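Local coordinates for protein putative alpha-N-acetylgalactosaminidase (Bacillus halodurans C-125, PDB 3CC1) that probably hydrolyses terminal alpha-linked N-acetylgalactosamine from glycoconjugates, using a TIM-barrel domain followed by a C-terminal beta-sandwich domain, at residues Glu393-Phe398 with Leu427-Asp432. Sequence-based numbering, arbitrary orientation.
Sequences ETVQLF and LKLSPD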
loop_
_atom_site.group_PDB
_atom_site.type_symbol
_atom_site.label_atom_id
_atom_site.label_comp_id
_atom_site.label_asym_id
_atom_site.label_seq_id
_atom_site.Cartn_x
_atom_site.Cartn_y
_atom_site.Cartn_z
ATOM N N GLU A 393 22.840 20.715 -21.037
ATOM C CA GLU A 393 23.814 20.622 -22.119
ATOM C C GLU A 393 23.918 19.148 -22.509
ATOM O O GLU A 393 23.592 18.289 -21.714
ATOM C CB GLU A 393 25.177 21.116 -21.650
ATOM C CG GLU A 393 25.238 22.659 -21.417
ATOM N N THR A 394 24.420 18.874 -23.706
ATOM C CA THR A 394 24.634 17.509 -24.158
ATOM C C THR A 394 25.704 16.825 -23.325
ATOM O O THR A 394 26.656 17.458 -22.864
ATOM C CB THR A 394 24.992 17.475 -25.643
ATOM O OG1 THR A 394 23.879 17.984 -26.361
ATOM C CG2 THR A 394 25.273 16.045 -26.147
ATOM N N VAL A 395 25.523 15.517 -23.118
ATOM C CA VAL A 395 26.462 14.714 -22.345
ATOM C C VAL A 395 26.801 13.443 -23.085
ATOM O O VAL A 395 26.109 13.046 -24.024
ATOM C CB VAL A 395 25.886 14.309 -20.924
ATOM C CG1 VAL A 395 25.539 15.525 -20.098
ATOM C CG2 VAL A 395 24.670 13.324 -21.044
ATOM N N GLN A 396 27.931 12.851 -22.680
ATOM C CA GLN A 396 28.365 11.486 -23.037
ATOM C C GLN A 396 27.882 10.518 -21.940
ATOM O O GLN A 396 27.983 10.833 -20.759
ATOM C CB GLN A 396 29.920 11.434 -23.168
ATOM C CG GLN A 396 30.505 11.714 -24.597
ATOM C CD GLN A 396 31.926 12.292 -24.648
ATOM O OE1 GLN A 396 32.180 13.227 -25.427
ATOM N NE2 GLN A 396 32.856 11.733 -23.880
ATOM N N LEU A 397 27.321 9.366 -22.317
ATOM C CA LEU A 397 26.847 8.385 -21.326
ATOM C C LEU A 397 27.736 7.160 -21.340
ATOM O O LEU A 397 28.016 6.603 -22.404
ATOM C CB LEU A 397 25.403 7.928 -21.573
ATOM C CG LEU A 397 24.250 8.931 -21.593
ATOM C CD1 LEU A 397 22.924 8.203 -21.780
ATOM C CD2 LEU A 397 24.232 9.730 -20.299
ATOM N N PHE A 398 28.158 6.750 -20.145
ATOM C CA PHE A 398 28.993 5.546 -19.956
ATOM C C PHE A 398 28.344 4.599 -18.985
ATOM O O PHE A 398 27.669 5.027 -18.037
ATOM C CB PHE A 398 30.379 5.887 -19.405
ATOM C CG PHE A 398 31.176 6.783 -20.277
ATOM C CD1 PHE A 398 30.986 8.166 -20.248
ATOM C CD2 PHE A 398 32.114 6.271 -21.123
ATOM C CE1 PHE A 398 31.733 9.006 -21.044
ATOM C CE2 PHE A 398 32.871 7.129 -21.947
ATOM C CZ PHE A 398 32.667 8.483 -21.898
ATOM N N LEU A 427 24.891 4.655 -14.853
ATOM C CA LEU A 427 25.421 5.534 -15.885
ATOM C C LEU A 427 26.271 6.640 -15.281
ATOM O O LEU A 427 25.971 7.166 -14.196
ATOM C CB LEU A 427 24.299 6.176 -16.708
ATOM C CG LEU A 427 23.230 5.284 -17.352
ATOM C CD1 LEU A 427 22.015 6.084 -17.715
ATOM C CD2 LEU A 427 23.796 4.617 -18.596
ATOM N N LYS A 428 27.354 6.944 -15.986
ATOM C CA LYS A 428 28.084 8.203 -15.785
ATOM C C LYS A 428 27.745 9.144 -16.910
ATOM O O LYS A 428 27.803 8.772 -18.082
ATOM C CB LYS A 428 29.595 7.987 -15.748
ATOM C CG LYS A 428 30.394 9.287 -15.545
ATOM C CD LYS A 428 31.842 9.039 -15.200
ATOM C CE LYS A 428 32.725 8.795 -16.398
ATOM N NZ LYS A 428 34.140 8.507 -15.945
ATOM N N LEU A 429 27.396 10.372 -16.542
ATOM C CA LEU A 429 27.091 11.410 -17.489
ATOM C C LEU A 429 28.229 12.392 -17.446
ATOM O O LEU A 429 28.411 13.068 -16.429
ATOM C CB LEU A 429 25.800 12.139 -17.101
ATOM C CG LEU A 429 24.439 11.472 -17.249
ATOM C CD1 LEU A 429 24.433 10.134 -16.601
ATOM C CD2 LEU A 429 23.348 12.330 -16.667
ATOM N N SER A 430 29.024 12.469 -18.504
ATOM C CA SER A 430 30.072 13.486 -18.517
ATOM C C SER A 430 29.826 14.536 -19.578
ATOM O O SER A 430 29.082 14.313 -20.521
ATOM C CB SER A 430 31.501 12.884 -18.605
ATOM O OG SER A 430 31.613 11.883 -19.583
ATOM N N PRO A 431 30.438 15.704 -19.402
ATOM C CA PRO A 431 30.259 16.763 -20.341
ATOM C C PRO A 431 30.638 16.341 -21.747
ATOM O O PRO A 431 31.588 15.584 -21.963
ATOM C CB PRO A 431 31.177 17.876 -19.834
ATOM C CG PRO A 431 31.855 17.380 -18.629
ATOM C CD PRO A 431 31.418 16.001 -18.347
ATOM N N ASP A 432 29.847 16.803 -22.690
ATOM C CA ASP A 432 30.071 16.496 -24.071
ATOM C C ASP A 432 31.390 17.119 -24.472
ATOM O O ASP A 432 31.639 18.303 -24.238
ATOM C CB ASP A 432 28.988 17.106 -24.927
ATOM C CG ASP A 432 29.013 16.594 -26.327
ATOM O OD1 ASP A 432 29.210 15.366 -26.501
ATOM O OD2 ASP A 432 28.778 17.431 -27.237
#
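Strands 395-398 and 427-431 run antiparallel, their N-to-C directions 152° apart, as neighbours in an antiparallel sheet of the C-terminal beta-sandwich domain. Gln396 with Ser430 and Phe398 with Lys428 are hydrogen-bonded pairs, each joined by two reciprocal N-H...O bonds, all four in their carbonyl planes; Lys428 N reaches Phe398 O at 2.8 Å. Beyond them the ladder frays: Asp432 N still bonds Thr394 O, but at 3.3 Å, bent to 137° and above the carbonyl plane. Between the hydrogen-bonded pairs, Leu397 and Leu429 lie side by side on the inward face, Leu397 CD2 3.5 Å from Leu429 CG, with Phe415 of strand 415-419 against Leu397. Val395 CG2 also touches Leu429 CG, at 4.2 Å. The other face carries Gln396, Phe398, Lys428 and Ser430, the last three belonging to the pocket of a bound polyethylene glycol fragment, probably from the crystallisation liquor. Lys428 NZ hydrogen-bonds that ligand and stands 5.7 Å from the Phe398 ring centroid, at most a weak cation-pi attraction. Gln396 OE1 takes the backbone N-H of Arg433. With CG anti to its carbonyl carbon (chi1 -60°), Phe398 lays its ring along the neighbouring strand, bringing edge atom CE1 within 3.2 Å of Ser430 OG.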